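Probable GGDEF family protein (Chromobacterium violaceum, PDB 3NJA) is of unknown function but probably senses a signal through its PAS domain, as part of a GGDEF protein linked to cyclic di-GMP signalling. Local coordinates at residues 73-85 / 96-108. Sequence-based numbering, arbitrary orientation.
Sequences HVLGDRPFDVEYR and LLERNHIQRQASG. With SO4 (sulfate ion), chain G.
The antiparallel hairpin of strands 80-87 and 93-104, part of the sheet of a PAS fold, brings Phe80, Val82 and Tyr84 opposite Asn100, Glu98 and Leu96 in hydrogen-bonded pairs. Asn100 N gives Phe80 O a nearly straight bond (2.6 Å). On their face, the Asn100 amide lies stacked on the Phe80 ring, the planes 15° apart, and Asn100 CB sits over the ring 3.6 Å from its centroid. Asn100 ND2, bonded to Glu98 OE2, also packs against Val82 CG2. Tyr84 CG lies between its backbone N and carbonyl carbon (chi1 60°), which swings the ring toward strand 93-104 and brings Tyr84 OH to Glu98 OE1 (2.6 Å), on the anti side of the carboxylate; a glycerol, probably from the crystallisation liquor, also bonds OE1.

The face bearing Asp81, Glu83, Leu97 and Arg99 is mixed: Leu97 CD1 lies against Glu83 CG (3.7 Å), while Arg99, extended from CG to NE, brings NH2 to Asp81 OD1 (3.2 Å) in a long, bent salt bridge from above the carboxylate plane. Arg99 NE and NH1 bind O4 and O3 of a sulfate, probably of the same origin, and Pro79 CB lies over the guanidinium face. Pro79 CB also makes a CH-pi contact with His101, whose ring stacks with Trp114 of strand 110-119. Asp77 spends both carboxylate oxygens on strand 93-104: OD2 takes His101 ND1 in the imidazole plane (2.7 Å), and OD1 takes Ile102 N (2.9 Å) from above the carboxylate plane. The loop from helix 63-74 is thus tied to the antiparallel C-terminal strands of the PAS fold.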
ATOM      1  N   HIS B  73       0.989   8.921  -5.685  1.00 63.57           N
ATOM      2  CA  HIS B  73       1.002   7.474  -5.847  1.00 57.18           C
ATOM      3  C   HIS B  73       1.992   7.008  -6.906  1.00 61.57           C
ATOM      4  O   HIS B  73       2.711   6.030  -6.708  1.00 68.17           O
ATOM      5  CB  HIS B  73      -0.395   6.962  -6.191  1.00 43.29           C
ATOM      6  CG  HIS B  73      -1.284   6.796  -5.000  1.00 55.56           C
ATOM      7  ND1 HIS B  73      -1.918   7.858  -4.389  1.00 69.87           N
ATOM      8  CD2 HIS B  73      -1.651   5.693  -4.310  1.00 56.65           C
ATOM      9  CE1 HIS B  73      -2.632   7.412  -3.369  1.00 68.73           C
ATOM     10  NE2 HIS B  73      -2.493   6.102  -3.304  1.00 61.46           N
ATOM     11  N   VAL B  74       2.010   7.707  -8.031  1.00 59.33           N
ATOM     12  CA  VAL B  74       2.890   7.373  -9.142  1.00 63.26           C
ATOM     13  C   VAL B  74       4.344   7.769  -8.864  1.00 62.45           C
ATOM     14  O   VAL B  74       5.274   7.105  -9.319  1.00 60.31           O
ATOM     15  CB  VAL B  74       2.394   8.049 -10.472  1.00 72.61           C
ATOM     16  CG1 VAL B  74       2.085   9.503 -10.247  1.00 78.02           C
ATOM     17  CG2 VAL B  74       3.422   7.916 -11.585  1.00 68.55           C
ATOM     18  N   LEU B  75       4.532   8.844  -8.102  1.00 60.50           N
ATOM     19  CA  LEU B  75       5.845   9.469  -7.977  1.00 56.96           C
ATOM     20  C   LEU B  75       6.326   9.639  -6.539  1.00 66.88           C
ATOM     21  O   LEU B  75       7.506   9.926  -6.299  1.00 70.60           O
ATOM     22  CB  LEU B  75       5.848  10.831  -8.664  1.00 51.25           C
ATOM     23  CG  LEU B  75       6.765  10.954  -9.877  1.00 73.81           C
ATOM     24  CD1 LEU B  75       6.228  10.134 -11.050  1.00 81.34           C
ATOM     25  CD2 LEU B  75       6.951  12.419 -10.265  1.00 79.75           C
ATOM     26  N   GLY B  76       5.418   9.476  -5.586  1.00 63.48           N
ATOM     27  CA  GLY B  76       5.765   9.661  -4.191  1.00 64.41           C
ATOM     28  C   GLY B  76       6.505   8.463  -3.627  1.00 65.88           C
ATOM     29  O   GLY B  76       6.610   7.424  -4.278  1.00 66.16           O
ATOM     30  N   ASP B  77       7.029   8.611  -2.417  1.00 63.34           N
ATOM     31  CA  ASP B  77       7.626   7.486  -1.720  1.00 66.07           C
ATOM     32  C   ASP B  77       6.535   6.480  -1.401  1.00 68.77           C
ATOM     33  O   ASP B  77       5.459   6.850  -0.940  1.00 65.79           O
ATOM     34  CB  ASP B  77       8.299   7.945  -0.428  1.00 64.58           C
ATOM     35  CG  ASP B  77       8.702   6.788   0.460  1.00 67.43           C
ATOM     36  OD1 ASP B  77       8.987   5.691  -0.073  1.00 64.40           O
ATOM     37  OD2 ASP B  77       8.736   6.982   1.691  1.00 72.11           O
ATOM     38  N   ARG B  78       6.810   5.209  -1.662  1.00 68.27           N
ATOM     39  CA  ARG B  78       5.878   4.147  -1.336  1.00 64.34           C
ATOM     40  C   ARG B  78       6.639   3.108  -0.541  1.00 57.26           C
ATOM     41  O   ARG B  78       7.068   2.091  -1.093  1.00 54.54           O
ATOM     42  CB  ARG B  78       5.292   3.538  -2.611  1.00 73.44           C
ATOM     43  CG  ARG B  78       4.427   4.511  -3.413  1.00 79.76           C
ATOM     44  CD  ARG B  78       3.072   4.734  -2.755  1.00 82.43           C
ATOM     45  NE  ARG B  78       2.103   3.711  -3.139  1.00 93.11           N
ATOM     46  CZ  ARG B  78       0.980   3.443  -2.474  1.00 99.95           C
ATOM     47  NH1 ARG B  78       0.669   4.118  -1.371  1.00 96.53           N
ATOM     48  NH2 ARG B  78       0.168   2.489  -2.910  1.00104.03           N
ATOM     49  N   PRO B  79       6.793   3.352   0.767  1.00 48.37           N
ATOM     50  CA  PRO B  79       7.747   2.571   1.550  1.00 57.54           C
ATOM     51  C   PRO B  79       7.298   1.109   1.694  1.00 63.07           C
ATOM     52  O   PRO B  79       6.129   0.788   1.451  1.00 64.54           O
ATOM     53  CB  PRO B  79       7.765   3.287   2.913  1.00 49.35           C
ATOM     54  CG  PRO B  79       6.775   4.418   2.811  1.00 55.61           C
ATOM     55  CD  PRO B  79       5.900   4.124   1.636  1.00 47.93           C
ATOM     56  N   PHE B  80       8.228   0.233   2.061  1.00 55.09           N
ATOM     57  CA  PHE B  80       7.899  -1.173   2.280  1.00 59.03           C
ATOM     58  C   PHE B  80       8.947  -1.917   3.095  1.00 54.60           C
ATOM     59  O   PHE B  80      10.068  -1.437   3.296  1.00 50.45           O
ATOM     60  CB  PHE B  80       7.684  -1.894   0.953  1.00 58.24           C
ATOM     61  CG  PHE B  80       8.889  -1.887   0.061  1.00 59.06           C
ATOM     62  CD1 PHE B  80       9.694  -3.014  -0.047  1.00 49.17           C
ATOM     63  CD2 PHE B  80       9.213  -0.751  -0.675  1.00 52.76           C
ATOM     64  CE1 PHE B  80      10.804  -3.018  -0.878  1.00 44.06           C
ATOM     65  CE2 PHE B  80      10.315  -0.740  -1.507  1.00 52.70           C
ATOM     66  CZ  PHE B  80      11.120  -1.881  -1.604  1.00 58.47           C
ATOM     67  N   ASP B  81       8.559  -3.100   3.554  1.00 51.34           N
ATOM     68  CA  ASP B  81       9.426  -3.935   4.352  1.00 54.90           C
ATOM     69  C   ASP B  81       9.973  -5.118   3.570  1.00 59.80           C
ATOM     70  O   ASP B  81       9.368  -5.573   2.594  1.00 63.08           O
ATOM     71  CB  ASP B  81       8.669  -4.444   5.569  1.00 65.85           C
ATOM     72  CG  ASP B  81       8.200  -3.322   6.463  1.00 80.73           C
ATOM     73  OD1 ASP B  81       9.031  -2.455   6.832  1.00 82.55           O
ATOM     74  OD2 ASP B  81       6.996  -3.313   6.797  1.00 87.26           O
ATOM     75  N   VAL B  82      11.132  -5.602   4.012  1.00 54.92           N
ATOM     76  CA  VAL B  82      11.695  -6.861   3.547  1.00 49.31           C
ATOM     77  C   VAL B  82      12.387  -7.559   4.723  1.00 53.46           C
ATOM     78  O   VAL B  82      13.105  -6.922   5.496  1.00 52.29           O
ATOM     79  CB  VAL B  82      12.711  -6.653   2.421  1.00 47.02           C
ATOM     80  CG1 VAL B  82      12.913  -7.948   1.678  1.00 54.85           C
ATOM     81  CG2 VAL B  82      12.234  -5.587   1.459  1.00 52.36           C
ATOM     82  N   GLU B  83      12.129  -8.853   4.882  1.00 50.71           N
ATOM     83  CA  GLU B  83      12.842  -9.665   5.865  1.00 56.35           C
ATOM     84  C   GLU B  83      13.789 -10.599   5.142  1.00 53.47           C
ATOM     85  O   GLU B  83      13.472 -11.123   4.079  1.00 56.30           O
ATOM     86  CB  GLU B  83      11.878 -10.514   6.682  1.00 56.75           C
ATOM     87  CG  GLU B  83      11.073  -9.777   7.711  1.00 55.86           C
ATOM     88  CD  GLU B  83      10.683 -10.694   8.854  1.00 69.12           C
ATOM     89  OE1 GLU B  83      11.459 -11.636   9.149  1.00 71.45           O
ATOM     90  OE2 GLU B  83       9.614 -10.476   9.463  1.00 76.15           O
ATOM     91  N   TYR B  84      14.950 -10.820   5.728  1.00 56.67           N
ATOM     92  CA  TYR B  84      15.898 -11.756   5.162  1.00 55.04           C
ATOM     93  C   TYR B  84      17.045 -11.970   6.141  1.00 53.71           C
ATOM     94  O   TYR B  84      17.368 -11.091   6.956  1.00 47.44           O
ATOM     95  CB  TYR B  84      16.432 -11.230   3.829  1.00 59.52           C
ATOM     96  CG  TYR B  84      17.148  -9.904   3.965  1.00 69.63           C
ATOM     97  CD1 TYR B  84      18.487  -9.848   4.347  1.00 69.30           C
ATOM     98  CD2 TYR B  84      16.485  -8.705   3.728  1.00 70.51           C
ATOM     99  CE1 TYR B  84      19.138  -8.635   4.478  1.00 71.43           C
ATOM    100  CE2 TYR B  84      17.129  -7.492   3.855  1.00 65.46           C
ATOM    101  CZ  TYR B  84      18.452  -7.463   4.231  1.00 66.11           C
ATOM    102  OH  TYR B  84      19.089  -6.253   4.360  1.00 65.98           O
ATOM    103  N   ARG B  85      17.656 -13.147   6.062  1.00 48.77           N
ATOM    104  CA  ARG B  85      18.814 -13.439   6.871  1.00 43.07           C
ATOM    105  C   ARG B  85      20.049 -12.901   6.167  1.00 51.27           C
ATOM    106  O   ARG B  85      20.114 -12.863   4.931  1.00 46.39           O
ATOM    107  CB  ARG B  85      18.951 -14.944   7.065  1.00 51.26           C
ATOM    108  CG  ARG B  85      17.782 -15.583   7.777  1.00 54.83           C
ATOM    109  CD  ARG B  85      17.833 -17.080   7.624  1.00 57.29           C
ATOM    110  NE  ARG B  85      17.369 -17.512   6.312  1.00 62.02           N
ATOM    111  CZ  ARG B  85      17.520 -18.744   5.834  1.00 69.89           C
ATOM    112  NH1 ARG B  85      18.152 -19.671   6.557  1.00 65.56           N
ATOM    113  NH2 ARG B  85      17.053 -19.041   4.629  1.00 73.44           N
ATOM    114  N   LEU B  96      17.138 -10.038   9.579  1.00 47.98           N
ATOM    115  CA  LEU B  96      16.980  -8.584   9.459  1.00 54.03           C
ATOM    116  C   LEU B  96      15.581  -8.107   9.029  1.00 54.49           C
ATOM    117  O   LEU B  96      14.905  -8.743   8.201  1.00 49.83           O
ATOM    118  CB  LEU B  96      18.040  -8.021   8.506  1.00 51.97           C
ATOM    119  CG  LEU B  96      19.378  -7.646   9.157  1.00 49.89           C
ATOM    120  CD1 LEU B  96      19.696  -8.536  10.352  1.00 37.77           C
ATOM    121  CD2 LEU B  96      20.522  -7.626   8.148  1.00 43.04           C
ATOM    122  N   LEU B  97      15.153  -6.983   9.598  1.00 58.99           N
ATOM    123  CA  LEU B  97      14.004  -6.257   9.060  1.00 57.14           C
ATOM    124  C   LEU B  97      14.469  -4.955   8.411  1.00 54.68           C
ATOM    125  O   LEU B  97      15.212  -4.180   9.012  1.00 52.59           O
ATOM    126  CB  LEU B  97      12.958  -5.968  10.134  1.00 60.97           C
ATOM    127  CG  LEU B  97      11.717  -5.299   9.532  1.00 58.86           C
ATOM    128  CD1 LEU B  97      11.138  -6.169   8.436  1.00 51.54           C
ATOM    129  CD2 LEU B  97      10.670  -5.015  10.591  1.00 62.00           C
ATOM    130  N   GLU B  98      14.036  -4.721   7.181  1.00 47.04           N
ATOM    131  CA  GLU B  98      14.549  -3.602   6.414  1.00 49.05           C
ATOM    132  C   GLU B  98      13.407  -2.758   5.881  1.00 59.55           C
ATOM    133  O   GLU B  98      12.518  -3.247   5.183  1.00 63.48           O
ATOM    134  CB  GLU B  98      15.412  -4.112   5.261  1.00 53.14           C
ATOM    135  CG  GLU B  98      16.041  -3.043   4.377  1.00 55.45           C
ATOM    136  CD  GLU B  98      16.736  -3.641   3.148  1.00 67.54           C
ATOM    137  OE1 GLU B  98      17.848  -4.199   3.298  1.00 72.74           O
ATOM    138  OE2 GLU B  98      16.165  -3.568   2.034  1.00 65.40           O
ATOM    139  N   ARG B  99      13.419  -1.478   6.213  1.00 57.00           N
ATOM    140  CA  ARG B  99      12.378  -0.617   5.696  1.00 60.92           C
ATOM    141  C   ARG B  99      12.920   0.169   4.512  1.00 53.26           C
ATOM    142  O   ARG B  99      13.979   0.795   4.602  1.00 48.08           O
ATOM    143  CB  ARG B  99      11.816   0.292   6.784  1.00 61.35           C
ATOM    144  CG  ARG B  99      10.439   0.793   6.437  1.00 69.78           C
ATOM    145  CD  ARG B  99       9.870   1.712   7.494  1.00 71.04           C
ATOM    146  NE  ARG B  99       8.645   2.346   7.031  1.00 77.28           N
ATOM    147  CZ  ARG B  99       7.648   1.709   6.421  1.00 78.57           C
ATOM    148  NH1 ARG B  99       6.573   2.385   6.038  1.00 83.75           N
ATOM    149  NH2 ARG B  99       7.712   0.402   6.199  1.00 69.36           N
ATOM    150  N   ASN B 100      12.198   0.101   3.398  1.00 48.56           N
ATOM    151  CA  ASN B 100      12.618   0.752   2.165  1.00 49.93           C
ATOM    152  C   ASN B 100      11.734   1.916   1.819  1.00 62.54           C
ATOM    153  O   ASN B 100      10.519   1.844   1.970  1.00 65.91           O
ATOM    154  CB  ASN B 100      12.631  -0.229   1.003  1.00 52.70           C
ATOM    155  CG  ASN B 100      13.636  -1.343   1.213  1.00 57.40           C
ATOM    156  OD1 ASN B 100      14.671  -1.399   0.539  1.00 54.20           O
ATOM    157  ND2 ASN B 100      13.353  -2.218   2.181  1.00 45.00           N
ATOM    158  N   HIS B 101      12.376   2.986   1.367  1.00 59.39           N
ATOM    159  CA  HIS B 101      11.716   4.180   0.889  1.00 43.98           C
ATOM    160  C   HIS B 101      12.266   4.457  -0.496  1.00 53.17           C
ATOM    161  O   HIS B 101      13.470   4.371  -0.710  1.00 59.24           O
ATOM    162  CB  HIS B 101      12.055   5.348   1.803  1.00 35.90           C
ATOM    163  CG  HIS B 101      11.480   5.223   3.176  1.00 47.65           C
ATOM    164  ND1 HIS B 101      10.278   5.790   3.534  1.00 49.17           N
ATOM    165  CD2 HIS B 101      11.941   4.592   4.282  1.00 59.18           C
ATOM    166  CE1 HIS B 101      10.021   5.522   4.801  1.00 54.49           C
ATOM    167  NE2 HIS B 101      11.016   4.798   5.280  1.00 65.67           N
ATOM    168  N   ILE B 102      11.395   4.780  -1.443  1.00 54.84           N
ATOM    169  CA  ILE B 102      11.845   5.081  -2.794  1.00 51.05           C
ATOM    170  C   ILE B 102      11.833   6.579  -3.047  1.00 56.46           C
ATOM    171  O   ILE B 102      10.972   7.288  -2.549  1.00 61.03           O
ATOM    172  CB  ILE B 102      10.939   4.424  -3.822  1.00 52.33           C
ATOM    173  CG1 ILE B 102      10.592   3.010  -3.365  1.00 50.54           C
ATOM    174  CG2 ILE B 102      11.578   4.469  -5.215  1.00 48.74           C
ATOM    175  CD1 ILE B 102       9.776   2.238  -4.363  1.00 50.50           C
ATOM    176  N   GLN B 103      12.789   7.057  -3.828  1.00 56.84           N
ATOM    177  CA  GLN B 103      12.867   8.473  -4.147  1.00 45.22           C
ATOM    178  C   GLN B 103      13.104   8.611  -5.638  1.00 55.37           C
ATOM    179  O   GLN B 103      14.172   8.241  -6.152  1.00 54.09           O
ATOM    180  CB  GLN B 103      13.969   9.162  -3.334  1.00 54.19           C
ATOM    181  CG  GLN B 103      15.074   9.829  -4.154  1.00 71.48           C
ATOM    182  CD  GLN B 103      15.120  11.339  -3.962  1.00 92.30           C
ATOM    183  OE1 GLN B 103      15.867  12.042  -4.648  1.00100.16           O
ATOM    184  NE2 GLN B 103      14.316  11.845  -3.029  1.00 93.15           N
ATOM    185  N   ARG B 104      12.091   9.120  -6.339  1.00 59.13           N
ATOM    186  CA  ARG B 104      12.129   9.156  -7.792  1.00 60.79           C
ATOM    187  C   ARG B 104      12.536  10.514  -8.315  1.00 66.56           C
ATOM    188  O   ARG B 104      12.639  11.478  -7.561  1.00 65.45           O
ATOM    189  CB  ARG B 104      10.776   8.755  -8.371  1.00 57.38           C
ATOM    190  CG  ARG B 104      10.392   7.344  -8.018  1.00 60.29           C
ATOM    191  CD  ARG B 104       9.148   6.922  -8.744  1.00 62.98           C
ATOM    192  NE  ARG B 104       8.652   5.637  -8.268  1.00 58.50           N
ATOM    193  CZ  ARG B 104       9.115   4.462  -8.681  1.00 57.21           C
ATOM    194  NH1 ARG B 104      10.102   4.414  -9.571  1.00 52.28           N
ATOM    195  NH2 ARG B 104       8.589   3.337  -8.207  1.00 48.22           N
ATOM    196  N   GLN B 105      12.799  10.568  -9.613  1.00 72.29           N
ATOM    197  CA  GLN B 105      13.031  11.822 -10.292  1.00 77.01           C
ATOM    198  C   GLN B 105      11.711  12.133 -10.962  1.00 87.82           C
ATOM    199  O   GLN B 105      10.888  11.227 -11.125  1.00 89.36           O
ATOM    200  CB  GLN B 105      14.134  11.652 -11.323  1.00 76.41           C
ATOM    201  CG  GLN B 105      15.286  10.797 -10.810  1.00 87.66           C
ATOM    202  CD  GLN B 105      16.516  10.885 -11.690  1.00 90.04           C
ATOM    203  OE1 GLN B 105      16.491  10.484 -12.858  1.00 88.63           O
ATOM    204  NE2 GLN B 105      17.604  11.418 -11.133  1.00 86.80           N
ATOM    205  N   ALA B 106      11.493  13.395 -11.335  1.00 85.72           N
ATOM    206  CA  ALA B 106      10.229  13.789 -11.956  1.00 83.15           C
ATOM    207  C   ALA B 106       9.850  12.812 -13.070  1.00 76.78           C
ATOM    208  O   ALA B 106       8.667  12.654 -13.403  1.00 58.09           O
ATOM    209  CB  ALA B 106      10.318  15.198 -12.492  1.00 87.24           C
ATOM    210  N   SER B 107      10.875  12.151 -13.611  1.00 80.77           N
ATOM    211  CA  SER B 107      10.753  11.167 -14.692  1.00 83.20           C
ATOM    212  C   SER B 107      10.144   9.818 -14.280  1.00 80.78           C
ATOM    213  O   SER B 107       9.602   9.098 -15.121  1.00 79.12           O
ATOM    214  CB  SER B 107      12.135  10.920 -15.306  1.00 84.79           C
ATOM    215  OG  SER B 107      13.047  11.933 -14.913  1.00 83.40           O
ATOM    216  N   GLY B 108      10.249   9.474 -12.996  1.00 78.62           N
ATOM    217  CA  GLY B 108       9.763   8.195 -12.493  1.00 73.84           C
ATOM    218  C   GLY B 108      10.941   7.304 -12.144  1.00 71.58           C
ATOM    219  O   GLY B 108      10.877   6.467 -11.241  1.00 69.26           O
TER
HETATM  220  S   SO4 G 124       6.740   5.502   7.232  0.50 76.31           S
HETATM  221  O1  SO4 G 124       6.904   6.952   7.276  0.50 80.66           O
HETATM  222  O2  SO4 G 124       5.386   5.172   7.686  0.50 70.46           O
HETATM  223  O3  SO4 G 124       6.919   5.059   5.851  0.50 74.28           O
HETATM  224  O4  SO4 G 124       7.753   4.866   8.081  0.50 58.20           O